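Local structure of acetyl-CoA acetyltransferase (Elizabethkingia anophelis NUHP1, 6BN2) at residues Lys10-Val15 and Leu264-Lys269; Ser98-Val103 and Ser363-Thr368. The protein probably catalyses the reversible, thiolase-type condensation of two acetyl-CoA molecules into acetoacetyl-CoA with release of CoA. All coordinates share one frame; numbering follows the deposited sequence.

Interaction 1. Residues Lys10-Val15 and Leu264-Lys269; sequences KEVFIV and LVLMSK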
loop_
_atom_site.group_PDB
_atom_site.type_symbol
_atom_site.label_atom_id
_atom_site.label_comp_id
_atom_site.label_asym_id
_atom_site.label_seq_id
_atom_site.Cartn_x
_atom_site.Cartn_y
_atom_site.Cartn_z
ATOM N N LYS A 10 -13.899 -7.904 -19.143
ATOM C CA LYS A 10 -14.811 -8.447 -18.141
ATOM C C LYS A 10 -15.491 -7.336 -17.357
ATOM O O LYS A 10 -14.860 -6.349 -16.973
ATOM C CB LYS A 10 -14.056 -9.326 -17.140
ATOM C CG LYS A 10 -13.788 -10.741 -17.547
ATOM C CD LYS A 10 -13.284 -11.507 -16.342
ATOM C CE LYS A 10 -12.786 -12.876 -16.735
ATOM N NZ LYS A 10 -12.491 -13.696 -15.534
ATOM N N GLU A 11 -16.766 -7.532 -17.059
ATOM C CA GLU A 11 -17.442 -6.634 -16.141
ATOM C C GLU A 11 -17.044 -6.941 -14.702
ATOM O O GLU A 11 -16.661 -8.066 -14.364
ATOM C CB GLU A 11 -18.960 -6.755 -16.298
ATOM C CG GLU A 11 -19.475 -6.335 -17.659
ATOM C CD GLU A 11 -20.929 -6.721 -17.860
ATOM O OE1 GLU A 11 -21.244 -7.928 -17.762
ATOM O OE2 GLU A 11 -21.754 -5.819 -18.103
ATOM N N VAL A 12 -17.132 -5.923 -13.849
ATOM C CA VAL A 12 -16.848 -6.057 -12.428
ATOM C C VAL A 12 -18.053 -5.557 -11.664
ATOM O O VAL A 12 -18.483 -4.414 -11.862
ATOM C CB VAL A 12 -15.601 -5.261 -12.007
ATOM C CG1 VAL A 12 -15.254 -5.566 -10.541
ATOM C CG2 VAL A 12 -14.450 -5.603 -12.941
ATOM N N PHE A 13 -18.589 -6.400 -10.797
ATOM C CA PHE A 13 -19.777 -6.074 -10.024
ATOM C C PHE A 13 -19.454 -5.971 -8.546
ATOM O O PHE A 13 -18.568 -6.657 -8.041
ATOM C CB PHE A 13 -20.846 -7.137 -10.230
ATOM C CG PHE A 13 -21.375 -7.169 -11.616
ATOM C CD1 PHE A 13 -22.458 -6.368 -11.966
ATOM C CD2 PHE A 13 -20.781 -7.967 -12.583
ATOM C CE1 PHE A 13 -22.946 -6.377 -13.261
ATOM C CE2 PHE A 13 -21.266 -7.978 -13.877
ATOM C CZ PHE A 13 -22.350 -7.184 -14.214
ATOM N N ILE A 14 -20.185 -5.097 -7.857
ATOM C CA ILE A 14 -20.111 -4.977 -6.405
ATOM C C ILE A 14 -21.275 -5.772 -5.852
ATOM O O ILE A 14 -22.437 -5.436 -6.122
ATOM C CB ILE A 14 -20.183 -3.510 -5.952
ATOM C CG1 ILE A 14 -18.988 -2.725 -6.505
ATOM C CG2 ILE A 14 -20.209 -3.432 -4.421
ATOM C CD1 ILE A 14 -19.189 -1.211 -6.419
ATOM N N VAL A 15 -20.979 -6.835 -5.101
ATOM C CA VAL A 15 -22.042 -7.700 -4.594
ATOM C C VAL A 15 -22.359 -7.427 -3.127
ATOM O O VAL A 15 -23.425 -7.842 -2.653
ATOM C CB VAL A 15 -21.726 -9.200 -4.818
ATOM C CG1 VAL A 15 -21.785 -9.542 -6.314
ATOM C CG2 VAL A 15 -20.385 -9.606 -4.213
ATOM N N LEU A 264 -15.891 -3.782 0.590
ATOM C CA LEU A 264 -16.740 -4.189 -0.519
ATOM C C LEU A 264 -16.269 -5.535 -1.037
ATOM O O LEU A 264 -15.081 -5.869 -0.979
ATOM C CB LEU A 264 -16.717 -3.162 -1.665
ATOM C CG LEU A 264 -17.191 -1.727 -1.382
ATOM C CD1 LEU A 264 -16.161 -0.900 -0.619
ATOM C CD2 LEU A 264 -17.492 -1.051 -2.731
ATOM N N VAL A 265 -17.201 -6.319 -1.550
ATOM C CA VAL A 265 -16.852 -7.542 -2.261
ATOM C C VAL A 265 -17.147 -7.321 -3.734
ATOM O O VAL A 265 -18.263 -6.928 -4.092
ATOM C CB VAL A 265 -17.618 -8.764 -1.731
ATOM C CG1 VAL A 265 -17.246 -9.982 -2.583
ATOM C CG2 VAL A 265 -17.289 -9.034 -0.241
ATOM N N LEU A 266 -16.136 -7.549 -4.575
ATOM C CA LEU A 266 -16.220 -7.442 -6.025
ATOM C C LEU A 266 -16.214 -8.829 -6.653
ATOM O O LEU A 266 -15.502 -9.723 -6.182
ATOM C CB LEU A 266 -15.029 -6.649 -6.566
ATOM C CG LEU A 266 -15.154 -5.151 -6.830
ATOM C CD1 LEU A 266 -15.821 -4.433 -5.708
ATOM C CD2 LEU A 266 -13.765 -4.579 -7.104
ATOM N N MET A 267 -16.961 -9.000 -7.742
ATOM C CA MET A 267 -17.001 -10.289 -8.416
ATOM C C MET A 267 -17.128 -10.104 -9.915
ATOM O O MET A 267 -17.702 -9.122 -10.394
ATOM C CB MET A 267 -18.187 -11.157 -7.970
ATOM C CG MET A 267 -17.993 -11.833 -6.645
ATOM S SD MET A 267 -19.377 -12.877 -6.223
ATOM C CE MET A 267 -18.888 -13.299 -4.539
ATOM N N SER A 268 -16.628 -11.098 -10.642
ATOM C CA SER A 268 -16.959 -11.240 -12.050
ATOM C C SER A 268 -18.421 -11.653 -12.223
ATOM O O SER A 268 -19.073 -12.162 -11.303
ATOM C CB SER A 268 -16.064 -12.286 -12.708
ATOM O OG SER A 268 -16.368 -13.579 -12.200
ATOM N N LYS A 269 -18.927 -11.441 -13.438
ATOM C CA LYS A 269 -20.276 -11.893 -13.778
ATOM C C LYS A 269 -20.415 -13.394 -13.587
ATOM O O LYS A 269 -21.391 -13.880 -12.998
ATOM C CB LYS A 269 -20.594 -11.500 -15.221
ATOM C CG LYS A 269 -21.974 -11.961 -15.716
ATOM C CD LYS A 269 -22.314 -11.281 -17.036
ATOM C CE LYS A 269 -23.636 -11.776 -17.600
ATOM N NZ LYS A 269 -23.520 -13.176 -18.081
HETATM O O HOH W 1 -17.302 -10.369 -15.547
#
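F13 and M267 form an antiparallel hydrogen-bonded pair that ties strand 12-24 to strand 258-268. F13 N donates to M267 O at 2.9 Å, nearly straight at 169°, and M267 N returns a bond to F13 O. Two residues on, V15 N donates to V265 O at 2.9 Å, while L266 CA lies against F13 O, 3.2 Å away, as a CA-H...O contact. Beyond the F13-M267 bonds, a water donates to E11 O and accepts from K269 N, bridging the backbones.

The apolar side chains part to the two faces of the sheet. V12, I14 and L266 share one, and I14 CG2 meets L264 CD2 at 4.0 Å; F13 and M267 point to the other. M267 O lies at the edge of the F13 ring, in plane. V15 CG2, in the cramped place between its own N and carbonyl carbon, meets V265 CG1 at 3.6 Å. M267 crosses V15 at about a right angle, its SD 4.0 Å from V15 CG2.

E11 OE2 forms a salt bridge with K282 NZ, and S268 OG, at an N-cap, bonds E116 and K271 N. Helix 98-111 covers V12 and L266, helix 358-375 covers I14 and L264, and strand 281-290 flanks strand 12-24 on its other side.

Interaction 2. Residues Ser98-Val103 and Ser363-Thr368; sequences SGMKAV and SRIIVT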
loop_
_atom_site.group_PDB
_atom_site.type_symbol
_atom_site.label_atom_id
_atom_site.label_comp_id
_atom_site.label_asym_id
_atom_site.label_seq_id
_atom_site.Cartn_x
_atom_site.Cartn_y
_atom_site.Cartn_z
ATOM N N SER A 98 -6.849 6.194 -0.574
ATOM C CA SER A 98 -6.455 4.788 -0.401
ATOM C C SER A 98 -7.611 3.804 -0.574
ATOM O O SER A 98 -7.467 2.799 -1.267
ATOM C CB SER A 98 -5.826 4.573 0.976
ATOM O OG SER A 98 -4.623 5.314 1.079
ATOM N N GLY A 99 -8.741 4.032 0.099
ATOM C CA GLY A 99 -9.824 3.058 0.007
ATOM C C GLY A 99 -10.422 2.984 -1.386
ATOM O O GLY A 99 -10.863 1.917 -1.829
ATOM N N MET A 100 -10.447 4.113 -2.106
ATOM C CA MET A 100 -10.948 4.056 -3.476
ATOM C C MET A 100 -9.939 3.377 -4.390
ATOM O O MET A 100 -10.321 2.585 -5.258
ATOM C CB MET A 100 -11.280 5.465 -3.979
ATOM C CG MET A 100 -11.901 5.445 -5.399
ATOM S SD MET A 100 -12.519 7.040 -5.952
ATOM C CE MET A 100 -13.904 7.292 -4.830
ATOM N N LYS A 101 -8.648 3.680 -4.202
ATOM C CA LYS A 101 -7.609 3.038 -5.005
ATOM C C LYS A 101 -7.609 1.532 -4.779
ATOM O O LYS A 101 -7.390 0.758 -5.714
ATOM C CB LYS A 101 -6.247 3.648 -4.655
ATOM C CG LYS A 101 -5.082 3.147 -5.536
ATOM C CD LYS A 101 -5.313 3.459 -7.023
ATOM C CE LYS A 101 -4.029 3.147 -7.826
ATOM N NZ LYS A 101 -4.225 3.496 -9.275
ATOM N N ALA A 102 -7.877 1.095 -3.544
ATOM C CA ALA A 102 -8.008 -0.340 -3.281
ATOM C C ALA A 102 -9.102 -0.959 -4.146
ATOM O O ALA A 102 -8.913 -2.031 -4.735
ATOM C CB ALA A 102 -8.313 -0.582 -1.796
ATOM N N VAL A 103 -10.267 -0.310 -4.210
ATOM C CA VAL A 103 -11.367 -0.822 -5.031
ATOM C C VAL A 103 -10.987 -0.835 -6.508
ATOM O O VAL A 103 -11.279 -1.798 -7.226
ATOM C CB VAL A 103 -12.638 0.012 -4.789
ATOM C CG1 VAL A 103 -13.717 -0.352 -5.830
ATOM C CG2 VAL A 103 -13.147 -0.206 -3.356
ATOM N N SER A 363 -13.243 4.306 0.093
ATOM C CA SER A 363 -14.222 3.250 -0.132
ATOM C C SER A 363 -15.546 3.526 0.571
ATOM O O SER A 363 -16.593 3.116 0.066
ATOM C CB SER A 363 -13.655 1.883 0.302
ATOM O OG SER A 363 -12.907 1.965 1.511
ATOM N N ARG A 364 -15.518 4.223 1.715
ATOM C CA ARG A 364 -16.754 4.534 2.431
ATOM C C ARG A 364 -17.726 5.311 1.542
ATOM O O ARG A 364 -18.932 5.019 1.520
ATOM C CB ARG A 364 -16.402 5.309 3.707
ATOM C CG ARG A 364 -17.514 5.352 4.767
ATOM C CD ARG A 364 -18.628 6.344 4.396
ATOM N NE ARG A 364 -18.150 7.731 4.378
ATOM C CZ ARG A 364 -18.869 8.760 3.929
ATOM N NH1 ARG A 364 -20.078 8.562 3.414
ATOM N NH2 ARG A 364 -18.373 9.989 3.976
ATOM N N ILE A 365 -17.226 6.297 0.785
ATOM C CA ILE A 365 -18.148 7.079 -0.040
ATOM C C ILE A 365 -18.735 6.249 -1.185
ATOM O O ILE A 365 -19.833 6.560 -1.656
ATOM C CB ILE A 365 -17.492 8.374 -0.569
ATOM C CG1 ILE A 365 -16.306 8.099 -1.496
ATOM C CG2 ILE A 365 -17.100 9.289 0.616
ATOM C CD1 ILE A 365 -15.736 9.406 -2.126
ATOM N N ILE A 366 -18.060 5.176 -1.612
ATOM C CA ILE A 366 -18.667 4.255 -2.577
ATOM C C ILE A 366 -19.814 3.481 -1.934
ATOM O O ILE A 366 -20.882 3.302 -2.542
ATOM C CB ILE A 366 -17.607 3.292 -3.139
ATOM C CG1 ILE A 366 -16.438 4.073 -3.740
ATOM C CG2 ILE A 366 -18.236 2.405 -4.202
ATOM C CD1 ILE A 366 -15.287 3.142 -4.190
ATOM N N VAL A 367 -19.598 2.983 -0.714
ATOM C CA VAL A 367 -20.658 2.301 0.035
ATOM C C VAL A 367 -21.879 3.206 0.146
ATOM O O VAL A 367 -23.014 2.803 -0.153
ATOM C CB VAL A 367 -20.143 1.887 1.428
ATOM C CG1 VAL A 367 -21.271 1.230 2.254
ATOM C CG2 VAL A 367 -18.943 0.929 1.308
ATOM N N THR A 368 -21.652 4.461 0.543
ATOM C CA THR A 368 -22.764 5.392 0.691
ATOM C C THR A 368 -23.426 5.687 -0.651
ATOM O O THR A 368 -24.658 5.713 -0.738
ATOM C CB THR A 368 -22.267 6.675 1.357
ATOM O OG1 THR A 368 -21.788 6.347 2.665
ATOM C CG2 THR A 368 -23.387 7.713 1.471
#
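G99 and S363 bring two buried helices together: their CA atoms are 4.4 Å apart, and the axes of the two segments come within 8.5 Å and make an angle of 70°. With no side chain on G99, main chain meets main chain: G99 C is 3.4 Å from S363 N. S363 sets its CB against G99 O at 3.5 Å and its OG over G99 CA. That hydroxyl stands between its own backbone N and carbonyl carbon (chi1 40°); it shares hydrogen bonds with S262 OG and with S360 O, one turn back in its helix.

No hydrogen bond joins the segments, and the rest is apolar. M100 leaves its helix with CG anti to the backbone N (chi1 -176°) and bends at its last torsion, which carries CE to I365 CD1, 3.9 Å away; the two side chains cross at about a right angle. V103 and I366 instead meet tip to tip, V103 CG2 standing 4.1 Å from I366 CD1.

Strands 380-387 and 391-399 floor these side chains, and L264 packs on S363 and I366. Buried helices from the N- and C-terminal halves, packed between sheet layers, are characteristic of the thiolase fold; helix 98-111 begins just after C96, seen here as S-acetyl-cysteine and predicted to carry the acyl-thioester intermediate, and I365 lies about 8 Å from the predicted catalytic H356, side chain to side chain.

Interactions 1 and 2 have centres 14 Å apart and touch directly. L264 CD2 packs on I366 CG2 at 3.8 Å, and L266, in its modelled conformer, packs on V103 O, so strand 258-268 lies against both helices of interaction 2. Along the chain the segments alternate: 10-15, 98-103, 264-269, then 363-368. The first three belong to the N-terminal part of the thiolase and the last to the C-terminal part. The strand pairing lies away from the catalytic residues, whereas the helix pair is near the centre of the chain and the predicted active site. Interaction 1 thus pairs sequence-distant strands within the N-terminal part; interaction 2, with L264 on helix 358-375, joins the two parts.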